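Local coordinates for protein glycoside hydrolase family 43 (Halothermothrix orenii, PDB 4QQS) that hydrolyses glycosidic bonds with alpha-L-arabinofuranosidase activity, probably serving the breakdown of xylan-type plant polysaccharides, at residues T6-G11 with T286-R291; E69-P74 with Y87-N92; L96-A101 with I125-F130; W191-G196 with A212-S217; S244-K249 with K302-S307. All coordinates share one frame; numbering follows the deposited sequence. Where two conformers were deposited one is given.

Contact 1 of 5, residues T6-G11 with T286-R291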
# COMPACT_ATOMS: atom_id res chain seq x y z
N THR A 6 -10.19 14.77 -12.57
CA THR A 6 -9.30 14.29 -13.62
C THR A 6 -8.00 13.88 -12.95
O THR A 6 -7.39 14.69 -12.25
CB THR A 6 -9.01 15.38 -14.67
OG1 THR A 6 -10.24 15.83 -15.27
CG2 THR A 6 -8.11 14.86 -15.78
N ASN A 7 -7.60 12.64 -13.15
CA ASN A 7 -6.32 12.18 -12.65
C ASN A 7 -5.19 12.87 -13.38
O ASN A 7 -5.34 13.25 -14.54
CB ASN A 7 -6.18 10.67 -12.84
CG ASN A 7 -6.95 9.87 -11.82
OD1 ASN A 7 -6.94 10.19 -10.63
ND2 ASN A 7 -7.58 8.79 -12.27
N PRO A 8 -4.03 13.00 -12.73
CA PRO A 8 -3.77 12.64 -11.33
C PRO A 8 -4.38 13.66 -10.36
O PRO A 8 -4.20 14.85 -10.54
CB PRO A 8 -2.24 12.69 -11.24
CG PRO A 8 -1.76 12.61 -12.65
CD PRO A 8 -2.79 13.34 -13.44
N VAL A 9 -5.09 13.21 -9.33
CA VAL A 9 -5.79 14.12 -8.43
C VAL A 9 -4.85 14.74 -7.40
O VAL A 9 -4.03 14.05 -6.79
CB VAL A 9 -6.98 13.45 -7.70
CG1 VAL A 9 -8.07 13.11 -8.70
CG2 VAL A 9 -6.55 12.23 -6.91
N GLY A 10 -4.96 16.05 -7.23
CA GLY A 10 -4.20 16.76 -6.22
C GLY A 10 -2.86 17.30 -6.67
O GLY A 10 -2.23 18.07 -5.95
N GLY A 11 -2.39 16.86 -7.84
CA GLY A 11 -1.11 17.30 -8.35
C GLY A 11 0.04 16.95 -7.43
O GLY A 11 1.01 17.69 -7.32
N THR A 286 2.89 9.85 -8.90
CA THR A 286 1.82 10.79 -8.63
C THR A 286 0.54 10.01 -8.28
O THR A 286 0.41 8.84 -8.61
CB THR A 286 1.64 11.74 -9.82
OG1 THR A 286 0.75 12.81 -9.49
CG2 THR A 286 1.12 11.02 -11.04
N VAL A 287 -0.37 10.66 -7.58
CA VAL A 287 -1.55 10.04 -7.00
C VAL A 287 -2.74 10.07 -7.95
O VAL A 287 -3.00 11.09 -8.60
CB VAL A 287 -1.92 10.78 -5.68
CG1 VAL A 287 -3.17 10.19 -5.06
CG2 VAL A 287 -0.76 10.72 -4.69
N ASN A 288 -3.49 8.97 -7.97
CA ASN A 288 -4.67 8.79 -8.82
C ASN A 288 -5.74 8.06 -8.05
O ASN A 288 -5.44 7.30 -7.12
CB ASN A 288 -4.34 7.94 -10.05
CG ASN A 288 -3.18 8.48 -10.83
OD1 ASN A 288 -3.33 9.32 -11.71
ND2 ASN A 288 -1.99 8.05 -10.47
N ILE A 289 -6.99 8.25 -8.46
CA ILE A 289 -8.10 7.47 -7.93
C ILE A 289 -8.94 6.93 -9.08
O ILE A 289 -9.00 7.53 -10.17
CB ILE A 289 -9.00 8.28 -6.96
CG1 ILE A 289 -9.78 9.38 -7.70
CG2 ILE A 289 -8.16 8.85 -5.81
CD1 ILE A 289 -10.70 10.16 -6.79
N ASP A 290 -9.61 5.81 -8.86
CA ASP A 290 -10.60 5.34 -9.82
C ASP A 290 -11.56 4.38 -9.12
O ASP A 290 -11.28 3.85 -8.05
CB ASP A 290 -9.95 4.67 -11.06
CG ASP A 290 -9.62 5.66 -12.18
OD1 ASP A 290 -10.49 6.49 -12.54
OD2 ASP A 290 -8.50 5.56 -12.75
N ARG A 291 -12.72 4.17 -9.74
CA ARG A 291 -13.76 3.35 -9.16
C ARG A 291 -13.40 1.87 -9.18
O ARG A 291 -12.92 1.36 -10.18
CB ARG A 291 -15.09 3.60 -9.89
CG ARG A 291 -15.68 4.95 -9.53
CD ARG A 291 -16.99 5.27 -10.28
NE ARG A 291 -17.64 6.39 -9.59
CZ ARG A 291 -17.38 7.68 -9.78
NH1 ARG A 291 -16.57 8.09 -10.75
NH2 ARG A 291 -17.97 8.57 -9.01
O HOH W 1 -1.58 13.64 -7.88
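Two hydrogen bonds grip N7 ND2, one to I289 O and one to T305 O, which lies in the chain's final loop. The bond from ND2 to I289 O is 2.8 Å long and close to straight (164°), and it lies within both the amide plane and the carbonyl plane. The other end of the same amide takes the backbone of the same residue: I289 N reaches N7 OD1 at 2.9 Å, rising somewhat above the amide plane. With CG anti to its own carbonyl carbon, the N7 side chain therefore meets both polar groups of I289, much as a neighbouring strand would. N288 crosses it obliquely, the two amide planes 76° apart, and its OD1 sits 3.3 Å from N7 CB while its ND2 is turned to T274 OG1 and Y272 O. A cis peptide bond precedes P8; P8 CG touches T286 CG2 at 3.7 Å, the two side chains crossing obliquely. T286 OG1 binds I12 O, and a water lies within hydrogen-bonding distance of T286 OG1, V9 O and V287 O but cannot donate to all three. V9 CG2 packs on I289 CG2 at 3.9 Å, the two side chains at about a right angle. This is ring closure in the five-bladed beta-propeller: the chain's beginning, just before strand 16-23 of the first sheet, is fastened to strand 285-295 of the last, largely through one side-chain amide.

Contact 2 of 5, residues E69-P74 with Y87-N92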
# COMPACT_ATOMS: atom_id res chain seq x y z
N GLU A 69 17.41 5.96 6.59
CA GLU A 69 17.11 6.33 5.22
C GLU A 69 16.07 5.34 4.73
O GLU A 69 15.69 4.41 5.45
CB GLU A 69 18.37 6.27 4.35
CG GLU A 69 18.99 4.88 4.28
CD GLU A 69 20.20 4.79 3.37
OE1 GLU A 69 20.38 5.68 2.51
OE2 GLU A 69 20.96 3.82 3.50
N ASP A 70 15.62 5.54 3.49
CA ASP A 70 14.71 4.59 2.84
C ASP A 70 13.40 4.41 3.63
O ASP A 70 12.93 3.29 3.85
CB ASP A 70 15.40 3.25 2.58
CG ASP A 70 16.55 3.36 1.59
OD1 ASP A 70 16.42 4.10 0.58
OD2 ASP A 70 17.59 2.70 1.81
N PHE A 71 12.81 5.53 4.02
CA PHE A 71 11.50 5.55 4.68
C PHE A 71 10.42 5.35 3.62
O PHE A 71 10.20 6.24 2.79
CB PHE A 71 11.30 6.89 5.42
CG PHE A 71 12.10 6.98 6.70
CD1 PHE A 71 13.43 7.38 6.68
CD2 PHE A 71 11.53 6.67 7.92
CE1 PHE A 71 14.15 7.44 7.85
CE2 PHE A 71 12.26 6.74 9.09
CZ PHE A 71 13.56 7.12 9.04
N TRP A 72 9.78 4.17 3.64
CA TRP A 72 8.84 3.79 2.60
C TRP A 72 7.50 3.33 3.14
O TRP A 72 7.40 2.68 4.19
CB TRP A 72 9.38 2.63 1.74
CG TRP A 72 10.68 2.85 1.06
CD1 TRP A 72 11.29 4.04 0.78
CD2 TRP A 72 11.56 1.83 0.59
NE1 TRP A 72 12.51 3.81 0.17
CE2 TRP A 72 12.70 2.46 0.05
CE3 TRP A 72 11.50 0.44 0.57
CZ2 TRP A 72 13.76 1.74 -0.50
CZ3 TRP A 72 12.56 -0.27 0.03
CH2 TRP A 72 13.67 0.38 -0.49
N ALA A 73 6.48 3.62 2.33
CA ALA A 73 5.17 2.95 2.31
C ALA A 73 4.47 2.90 3.67
O ALA A 73 4.23 1.83 4.23
CB ALA A 73 5.28 1.57 1.67
N PRO A 74 4.08 4.08 4.17
CA PRO A 74 3.36 4.17 5.43
C PRO A 74 1.90 3.77 5.27
O PRO A 74 1.29 4.06 4.23
CB PRO A 74 3.45 5.66 5.76
CG PRO A 74 3.41 6.31 4.42
CD PRO A 74 4.22 5.39 3.52
N TYR A 87 5.37 1.32 8.87
CA TYR A 87 6.24 1.82 7.82
C TYR A 87 7.51 1.00 7.85
O TYR A 87 7.72 0.22 8.79
CB TYR A 87 6.56 3.31 8.01
CG TYR A 87 7.35 3.68 9.25
CD1 TYR A 87 6.72 3.91 10.47
CD2 TYR A 87 8.73 3.84 9.20
CE1 TYR A 87 7.44 4.31 11.59
CE2 TYR A 87 9.45 4.24 10.31
CZ TYR A 87 8.80 4.47 11.50
OH TYR A 87 9.56 4.88 12.58
N SER A 88 8.39 1.21 6.88
CA SER A 88 9.71 0.61 6.95
C SER A 88 10.78 1.66 6.72
O SER A 88 10.53 2.70 6.11
CB SER A 88 9.85 -0.58 5.99
OG SER A 88 9.74 -0.17 4.63
N ALA A 89 11.97 1.36 7.22
CA ALA A 89 13.15 2.18 6.99
C ALA A 89 14.36 1.28 7.14
O ALA A 89 14.27 0.16 7.66
CB ALA A 89 13.23 3.36 7.97
N ARG A 90 15.52 1.77 6.71
CA ARG A 90 16.76 1.03 6.86
C ARG A 90 17.36 1.27 8.24
O ARG A 90 17.52 2.40 8.68
CB ARG A 90 17.78 1.42 5.77
CG ARG A 90 18.89 0.40 5.61
CD ARG A 90 19.77 0.67 4.40
NE ARG A 90 19.02 0.69 3.15
CZ ARG A 90 18.65 -0.38 2.44
NH1 ARG A 90 18.94 -1.60 2.86
NH2 ARG A 90 17.96 -0.21 1.32
N ASP A 91 17.67 0.18 8.94
CA ASP A 91 18.25 0.29 10.27
C ASP A 91 19.77 0.45 10.14
O ASP A 91 20.34 0.36 9.05
CB ASP A 91 17.90 -0.95 11.10
CG ASP A 91 17.80 -0.67 12.59
OD1 ASP A 91 18.27 0.39 13.06
OD2 ASP A 91 17.22 -1.52 13.30
N ASN A 92 20.43 0.68 11.27
CA ASN A 92 21.88 0.87 11.28
C ASN A 92 22.65 -0.33 10.74
O ASN A 92 23.75 -0.17 10.20
CB ASN A 92 22.35 1.20 12.70
CG ASN A 92 21.89 2.56 13.14
OD1 ASN A 92 22.18 3.57 12.49
ND2 ASN A 92 21.15 2.61 14.24
O HOH W 2 12.05 0.73 3.68
O HOH W 3 7.21 -0.13 4.01
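Strands 72-79 and 82-90 form a beta hairpin in one blade of the propeller, and this contact is the end of it that opens beside the catalytic pocket. W72 and S88 make an antiparallel hydrogen-bonded pair, W72 N to S88 O at 3.0 Å and S88 N to W72 O at 3.2 Å. Beyond the pair, R90 N points almost straight (176°) at E69 O. The charged end is carried by R90, whose chain starts anti to the backbone N and bends at chi3 (-58°), so that the guanidinium turns side-on to D70. NE and NH2 both bind one oxygen: R90 NE, at 2.8 Å, meets the anti lone pair of D70 OD2, whereas R90 NH2, at 3.0 Å, comes from well above the carboxylate plane. The carboxylate and guanidinium planes are 85° apart, and E69 OE2 adds a long salt bridge to R90 NE. R90 NH1 goes to G94 O. On the apolar side, A89 CB sits over the centre of the F71 ring, 3.7 Å from its centroid, a CH-pi contact, and Y87 CE2 touches F71 CE2 at 4.0 Å. S88 OG is held between two waters, which link it to D70 O and W72 O. A73 lies next to D126 and to D17, the predicted proton acceptor. W72 packs on L96 and I125, the latter in strand 124-131 of the next blade; F71 and P74 rest on F39 of strand 38-44, and Y87 and A89 bond through their backbones to strand 96-103.

Contact 3 of 5, residues L96-A101 with I125-F130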
# COMPACT_ATOMS: atom_id res chain seq x y z
N LEU A 96 16.35 -3.40 5.91
CA LEU A 96 15.06 -2.73 5.95
C LEU A 96 14.16 -3.44 6.94
O LEU A 96 14.06 -4.67 6.90
CB LEU A 96 14.39 -2.75 4.58
CG LEU A 96 15.20 -2.08 3.47
CD1 LEU A 96 14.57 -2.35 2.12
CD2 LEU A 96 15.35 -0.59 3.72
N LYS A 97 13.50 -2.71 7.83
CA LYS A 97 12.64 -3.31 8.84
C LYS A 97 11.36 -2.52 8.97
O LYS A 97 11.32 -1.30 8.74
CB LYS A 97 13.35 -3.38 10.19
CG LYS A 97 14.73 -4.04 10.14
CD LYS A 97 15.46 -4.03 11.47
CE LYS A 97 16.90 -4.46 11.29
NZ LYS A 97 17.69 -4.30 12.54
N ILE A 98 10.31 -3.23 9.34
CA ILE A 98 9.02 -2.63 9.64
C ILE A 98 9.03 -2.08 11.06
O ILE A 98 9.64 -2.67 11.96
CB ILE A 98 7.93 -3.69 9.41
CG1 ILE A 98 7.82 -3.92 7.90
CG2 ILE A 98 6.59 -3.29 10.01
CD1 ILE A 98 7.20 -5.26 7.54
N ALA A 99 8.37 -0.93 11.23
CA ALA A 99 8.19 -0.27 12.51
C ALA A 99 6.72 0.07 12.71
O ALA A 99 5.96 0.21 11.74
CB ALA A 99 9.03 1.00 12.57
N LEU A 100 6.35 0.24 13.97
CA LEU A 100 5.00 0.59 14.39
C LEU A 100 5.04 1.86 15.25
O LEU A 100 5.82 1.94 16.21
CB LEU A 100 4.41 -0.55 15.21
CG LEU A 100 2.95 -0.39 15.66
CD1 LEU A 100 2.01 -0.45 14.47
CD2 LEU A 100 2.57 -1.45 16.69
N ALA A 101 4.18 2.81 14.91
CA ALA A 101 4.06 4.09 15.61
C ALA A 101 2.58 4.38 15.86
O ALA A 101 1.71 3.75 15.25
CB ALA A 101 4.67 5.20 14.78
N ILE A 125 9.37 -4.94 4.07
CA ILE A 125 8.72 -3.68 3.72
C ILE A 125 7.22 -3.89 3.49
O ILE A 125 6.72 -5.02 3.53
CB ILE A 125 9.33 -3.04 2.44
CG1 ILE A 125 9.00 -3.84 1.17
CG2 ILE A 125 10.85 -2.85 2.58
CD1 ILE A 125 9.33 -3.12 -0.11
N ASP A 126 6.51 -2.80 3.26
CA ASP A 126 5.14 -2.85 2.76
C ASP A 126 4.16 -3.53 3.72
O ASP A 126 3.21 -4.18 3.30
CB ASP A 126 5.04 -3.50 1.37
CG ASP A 126 5.48 -2.60 0.24
OD1 ASP A 126 5.80 -1.42 0.48
OD2 ASP A 126 5.51 -3.08 -0.91
N ALA A 127 4.35 -3.31 5.02
CA ALA A 127 3.38 -3.79 5.99
C ALA A 127 1.98 -3.22 5.73
O ALA A 127 1.81 -2.05 5.39
CB ALA A 127 3.81 -3.45 7.39
N HIS A 128 1.00 -4.08 5.96
CA HIS A 128 -0.40 -3.75 5.82
C HIS A 128 -1.15 -4.50 6.91
O HIS A 128 -1.12 -5.72 6.94
CB HIS A 128 -0.90 -4.18 4.44
CG HIS A 128 -2.38 -4.07 4.30
ND1 HIS A 128 -3.04 -2.87 4.19
CD2 HIS A 128 -3.35 -5.03 4.28
CE1 HIS A 128 -4.34 -3.09 4.13
NE2 HIS A 128 -4.56 -4.39 4.17
N ILE A 129 -1.79 -3.78 7.81
CA ILE A 129 -2.57 -4.41 8.86
C ILE A 129 -4.04 -4.40 8.48
O ILE A 129 -4.61 -3.35 8.21
CB ILE A 129 -2.35 -3.74 10.25
CG1 ILE A 129 -0.89 -3.86 10.68
CG2 ILE A 129 -3.27 -4.37 11.30
CD1 ILE A 129 -0.53 -3.11 11.96
N PHE A 130 -4.63 -5.59 8.44
CA PHE A 130 -6.03 -5.83 8.15
C PHE A 130 -6.72 -6.28 9.43
O PHE A 130 -6.30 -7.25 10.04
CB PHE A 130 -6.14 -6.93 7.09
CG PHE A 130 -7.54 -7.46 6.90
CD1 PHE A 130 -8.53 -6.69 6.31
CD2 PHE A 130 -7.87 -8.74 7.32
CE1 PHE A 130 -9.82 -7.20 6.15
CE2 PHE A 130 -9.13 -9.23 7.16
CZ PHE A 130 -10.11 -8.46 6.58
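In I98, CG1 is anti to the carbonyl carbon (chi1 -71°) and CG2 anti to the backbone N, while an extended chi2 (158°) carries CD1 out, so the side chain reaches the opposing strand with two methyls. I98 CG2 and I98 CD1 both lie 3.8 Å from A127 CB, and the alanine methyl fits between them. I125 works differently: its CB points away from strand 96-103, but chi1 of 69° pushes CG1 into the crowded position between backbone N and carbonyl carbon and turns CG2 back. There I125 CG2 meets L96 CD1 at 3.8 Å, the side chains side by side. L100 closes the row with a looser tip-to-tip touch, its CD1 being 4.5 Å from I129 CD1. No hydrogen bond joins the two segments, although L96 bonds through its backbone to F124. Their axes pass 7.2 Å apart, and between them the packing is by aliphatic side chains, as between adjacent blades of a propeller. Next to I125 stands D126, predicted to tune and orient the catalytic acid; it binds G196 N. W72 and S88 cover I125 from the preceding hairpin, while Y141, I139 and V142 of strand 137-143 touch I98, A127 and I125 in turn.

Contact 4 of 5, residues W191-G196 with A212-S217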
# COMPACT_ATOMS: atom_id res chain seq x y z
N TRP A 191 14.90 -10.55 -11.33
CA TRP A 191 14.30 -9.90 -10.18
C TRP A 191 12.80 -9.96 -10.40
O TRP A 191 12.32 -9.65 -11.50
CB TRP A 191 14.76 -8.44 -10.09
CG TRP A 191 16.19 -8.31 -9.68
CD1 TRP A 191 17.30 -8.59 -10.44
CD2 TRP A 191 16.68 -7.88 -8.40
NE1 TRP A 191 18.43 -8.38 -9.70
CE2 TRP A 191 18.09 -7.95 -8.45
CE3 TRP A 191 16.07 -7.46 -7.23
CZ2 TRP A 191 18.89 -7.61 -7.35
CZ3 TRP A 191 16.86 -7.13 -6.15
CH2 TRP A 191 18.25 -7.21 -6.21
N GLN A 192 12.05 -10.34 -9.36
CA GLN A 192 10.60 -10.53 -9.47
C GLN A 192 9.93 -10.03 -8.21
O GLN A 192 10.45 -10.20 -7.10
CB GLN A 192 10.26 -12.01 -9.66
CG GLN A 192 10.92 -12.63 -10.89
CD GLN A 192 10.56 -14.07 -11.09
OE1 GLN A 192 9.57 -14.56 -10.55
NE2 GLN A 192 11.35 -14.75 -11.92
N TRP A 193 8.76 -9.42 -8.37
CA TRP A 193 8.06 -8.80 -7.25
C TRP A 193 6.59 -9.15 -7.14
O TRP A 193 5.85 -9.06 -8.12
CB TRP A 193 8.09 -7.27 -7.37
CG TRP A 193 9.43 -6.63 -7.38
CD1 TRP A 193 10.08 -6.07 -6.33
CD2 TRP A 193 10.28 -6.45 -8.53
NE1 TRP A 193 11.27 -5.54 -6.76
CE2 TRP A 193 11.42 -5.77 -8.11
CE3 TRP A 193 10.16 -6.79 -9.89
CZ2 TRP A 193 12.46 -5.44 -8.98
CZ3 TRP A 193 11.17 -6.45 -10.75
CH2 TRP A 193 12.31 -5.80 -10.30
N ASN A 194 6.18 -9.48 -5.92
CA ASN A 194 4.81 -9.24 -5.47
C ASN A 194 4.95 -8.36 -4.23
O ASN A 194 5.62 -8.75 -3.26
CB ASN A 194 4.06 -10.52 -5.06
CG ASN A 194 3.54 -11.39 -6.20
OD1 ASN A 194 2.98 -12.45 -5.92
ND2 ASN A 194 3.69 -10.98 -7.46
N GLU A 195 4.35 -7.17 -4.27
CA GLU A 195 4.52 -6.24 -3.17
C GLU A 195 3.26 -5.40 -3.00
O GLU A 195 2.27 -5.59 -3.69
CB GLU A 195 5.79 -5.40 -3.34
CG GLU A 195 5.77 -4.49 -4.54
CD GLU A 195 7.08 -3.73 -4.79
OE1 GLU A 195 8.06 -3.91 -4.04
OE2 GLU A 195 7.11 -2.92 -5.74
N GLY A 196 3.28 -4.50 -2.04
CA GLY A 196 2.14 -3.63 -1.83
C GLY A 196 0.79 -4.30 -1.58
O GLY A 196 -0.22 -3.89 -2.16
N ALA A 212 2.97 -6.07 -9.08
CA ALA A 212 4.04 -6.90 -9.59
C ALA A 212 4.78 -6.16 -10.71
O ALA A 212 4.30 -5.14 -11.20
CB ALA A 212 3.50 -8.24 -10.12
N ASN A 213 5.91 -6.75 -11.12
CA ASN A 213 6.88 -6.13 -12.01
C ASN A 213 7.63 -5.01 -11.30
O ASN A 213 7.41 -4.78 -10.11
CB ASN A 213 6.26 -5.73 -13.35
CG ASN A 213 5.64 -6.93 -14.03
OD1 ASN A 213 6.35 -7.88 -14.38
ND2 ASN A 213 4.33 -6.94 -14.18
N CYS A 214 8.57 -4.39 -12.00
CA CYS A 214 9.45 -3.41 -11.38
C CYS A 214 8.75 -2.05 -11.27
O CYS A 214 8.18 -1.57 -12.25
CB CYS A 214 10.72 -3.25 -12.21
SG CYS A 214 11.90 -2.09 -11.52
N TYR A 215 8.83 -1.42 -10.10
CA TYR A 215 8.21 -0.11 -9.89
C TYR A 215 8.65 0.94 -10.91
O TYR A 215 7.91 1.87 -11.19
CB TYR A 215 8.50 0.44 -8.48
CG TYR A 215 9.86 1.06 -8.40
CD1 TYR A 215 10.04 2.43 -8.54
CD2 TYR A 215 10.98 0.28 -8.25
CE1 TYR A 215 11.29 3.00 -8.52
CE2 TYR A 215 12.25 0.83 -8.23
CZ TYR A 215 12.39 2.20 -8.36
OH TYR A 215 13.63 2.77 -8.35
N ALA A 216 9.86 0.79 -11.46
CA ALA A 216 10.43 1.76 -12.40
C ALA A 216 10.10 1.44 -13.85
O ALA A 216 10.59 2.13 -14.75
CB ALA A 216 11.93 1.85 -12.19
N SER A 217 9.29 0.42 -14.09
CA SER A 217 8.86 0.03 -15.43
C SER A 217 7.41 0.42 -15.68
O SER A 217 6.60 0.38 -14.76
CB SER A 217 8.97 -1.49 -15.57
OG SER A 217 8.35 -1.95 -16.75
O HOH W 4 7.85 -9.12 -11.06
O HOH W 5 9.17 -3.04 -7.71
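Over one face of the W193 indole lies C214 CA, 3.8 Å from the centroid of the six-membered ring in a CH-pi contact, and a water sits above the rim of that face. C214 CB presses nearer still, 3.5 Å from W193 CZ3, while C214 SG, anti to its backbone N, stands obliquely to the ring at 4.6 Å from the same centroid. The Y215 ring carries A216 CB over its centre and meets the same water at its edge. That water ties the turn to the active site: it donates to E195 OE2 at 2.9 Å and accepts from Y215 N, with a weak bond to N213 O. E195 is the predicted proton donor; since its OE2 also bonds to Y220 OH, its ionisation may be sensitive to this small network. An alanine in place of W193 would remove the ring on which C214 rests and would probably loosen the turn and the water beside E195. Along the strand, N194 ND2 curls back to W193 O at 3.0 Å and also bonds E185 OE2, N194 OD1 bonds K236 NZ, and A212 CA comes within 3.2 Å of W193 O. The type I turn C214-S217 lies in the loop between strands 205-212 and 221-227. Strand 191-202 runs between 205-212, antiparallel to it, and 153-162, parallel to it, whose S156 touches W193.

Contact 5 of 5, residues S244-K249 with K302-S307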
# COMPACT_ATOMS: atom_id res chain seq x y z
N SER A 244 -3.67 -1.80 -15.21
CA SER A 244 -2.40 -1.80 -15.93
C SER A 244 -2.31 -0.58 -16.84
O SER A 244 -3.29 0.17 -17.01
CB SER A 244 -2.22 -3.12 -16.69
OG SER A 244 -3.24 -3.29 -17.64
N LYS A 245 -1.13 -0.37 -17.39
CA LYS A 245 -0.80 0.84 -18.11
C LYS A 245 -1.72 1.12 -19.29
O LYS A 245 -2.34 0.23 -19.89
CB LYS A 245 0.65 0.75 -18.61
CG LYS A 245 0.83 -0.31 -19.69
CD LYS A 245 2.28 -0.56 -20.07
CE LYS A 245 2.36 -1.55 -21.23
NZ LYS A 245 3.75 -1.90 -21.56
N ARG A 246 -1.78 2.41 -19.63
CA ARG A 246 -2.37 2.89 -20.87
C ARG A 246 -1.43 3.97 -21.39
O ARG A 246 -1.61 5.17 -21.16
CB ARG A 246 -3.79 3.44 -20.66
CG ARG A 246 -4.86 2.35 -20.43
CD ARG A 246 -5.05 1.43 -21.64
NE ARG A 246 -5.42 2.20 -22.82
CZ ARG A 246 -6.66 2.62 -23.09
NH1 ARG A 246 -7.67 2.31 -22.29
NH2 ARG A 246 -6.87 3.34 -24.17
N MET A 247 -0.38 3.55 -22.07
CA MET A 247 0.63 4.49 -22.51
C MET A 247 0.06 5.47 -23.54
O MET A 247 0.53 6.58 -23.66
CB MET A 247 1.85 3.73 -23.04
CG MET A 247 2.49 2.83 -21.98
SD MET A 247 3.15 3.73 -20.56
CE MET A 247 4.61 4.46 -21.27
N ASP A 248 -1.01 5.06 -24.23
CA ASP A 248 -1.70 5.93 -25.18
C ASP A 248 -2.42 7.10 -24.49
O ASP A 248 -2.83 8.05 -25.14
CB ASP A 248 -2.65 5.13 -26.08
CG ASP A 248 -3.64 4.24 -25.31
OD1 ASP A 248 -3.32 3.73 -24.20
OD2 ASP A 248 -4.73 3.99 -25.87
N LYS A 249 -2.55 7.01 -23.17
CA LYS A 249 -3.12 8.07 -22.35
C LYS A 249 -2.09 8.70 -21.40
O LYS A 249 -2.44 9.49 -20.53
CB LYS A 249 -4.29 7.52 -21.52
CG LYS A 249 -5.48 7.00 -22.32
CD LYS A 249 -6.60 6.57 -21.37
CE LYS A 249 -7.90 6.23 -22.09
NZ LYS A 249 -8.95 5.92 -21.08
N LYS A 302 -12.69 0.56 -12.96
CA LYS A 302 -13.01 1.38 -14.12
C LYS A 302 -11.83 2.33 -14.30
O LYS A 302 -11.79 3.41 -13.72
CB LYS A 302 -14.31 2.15 -13.90
CG LYS A 302 -14.74 2.93 -15.12
CD LYS A 302 -16.00 3.73 -14.87
CE LYS A 302 -16.54 4.32 -16.17
NZ LYS A 302 -15.48 5.01 -16.96
N GLY A 303 -10.85 1.92 -15.08
CA GLY A 303 -9.65 2.72 -15.24
C GLY A 303 -8.51 1.91 -15.83
O GLY A 303 -8.68 0.75 -16.20
N PRO A 304 -7.33 2.51 -15.88
CA PRO A 304 -7.02 3.83 -15.32
C PRO A 304 -7.52 4.96 -16.21
O PRO A 304 -7.45 4.85 -17.44
CB PRO A 304 -5.50 3.82 -15.27
CG PRO A 304 -5.12 2.97 -16.46
CD PRO A 304 -6.15 1.89 -16.51
N THR A 305 -8.01 6.03 -15.61
CA THR A 305 -8.54 7.16 -16.37
C THR A 305 -7.65 8.38 -16.28
O THR A 305 -6.93 8.59 -15.30
CB THR A 305 -9.94 7.58 -15.89
OG1 THR A 305 -9.86 8.13 -14.57
CG2 THR A 305 -10.92 6.44 -15.93
N ARG A 306 -7.72 9.19 -17.33
CA ARG A 306 -7.08 10.51 -17.37
C ARG A 306 -7.97 11.50 -18.10
O ARG A 306 -7.48 12.34 -18.84
CB ARG A 306 -5.75 10.43 -18.11
CG ARG A 306 -4.68 9.79 -17.31
CD ARG A 306 -4.20 10.73 -16.25
NE ARG A 306 -2.77 10.98 -16.40
CZ ARG A 306 -1.82 10.38 -15.69
NH1 ARG A 306 -2.12 9.47 -14.77
NH2 ARG A 306 -0.56 10.70 -15.90
N SER A 307 -9.27 11.38 -17.90
CA SER A 307 -10.25 12.29 -18.47
C SER A 307 -11.27 12.55 -17.37
O SER A 307 -11.32 11.81 -16.39
CB SER A 307 -10.92 11.65 -19.68
OG SER A 307 -11.54 10.43 -19.33
O HOH W 6 -6.42 -1.65 -16.52
O HOH W 7 -9.39 8.40 -19.53
O HOH W 8 -8.57 3.36 -19.23
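The 302-307 backbone has a cis peptide bond before P304, and the facing segment ends in a short 3-10 turn at 247-249 with K249 N bonded to R246 O. The proline is the hub: its CD lies 3.4 Å from S244 O, and the R246 side chain crosses that of P304 at about a right angle, with R246 CG 4.0 Å from P304 CG. Bent at chi2 and chi3, R246 folds back over its own turn and holds D248 side-on with two nitrogens, NE to OD1 at 2.9 Å and NH2 to OD2 at 2.8 Å. K249 runs out extended, its CD above the rim of the R246 guanidinium. Its NZ reaches the other segment by water: one water passes on to P304 O, donating at 2.6 Å, and another also accepts from R306 N. R306 CG packs against K249 O at 3.9 Å. An alanine at R246 would lose the D248 salt bridge and the methylene on P304, and would probably leave the turn less firmly held. No direct hydrogen bond joins the two segments. At this surface the loop between strands 235-236 and 257-261 lies against the tail that leaves strand 298-302, with L243 touching P304.

Contacts 2 and 3 are buried and adjoin through neighbouring strands 82-90 and 96-103 of one sheet: contact 2 mixes strand bonding with charge inside one blade, whereas contact 3 is purely aliphatic and lies between blades. Contact 4, partly buried, meets contact 3 where D126 bonds the backbone of G196, next to the predicted donor. Contact 1 stands at the ring closure, away from that pair, and contact 5 adjoins it at the surface, the two touching through T305 OG1 to D290 OD1 and K302 N to R291 O. Of these two, contact 1 is buried and relies on direct amide-to-backbone bonds, while contact 5 relies on proline packing and waters.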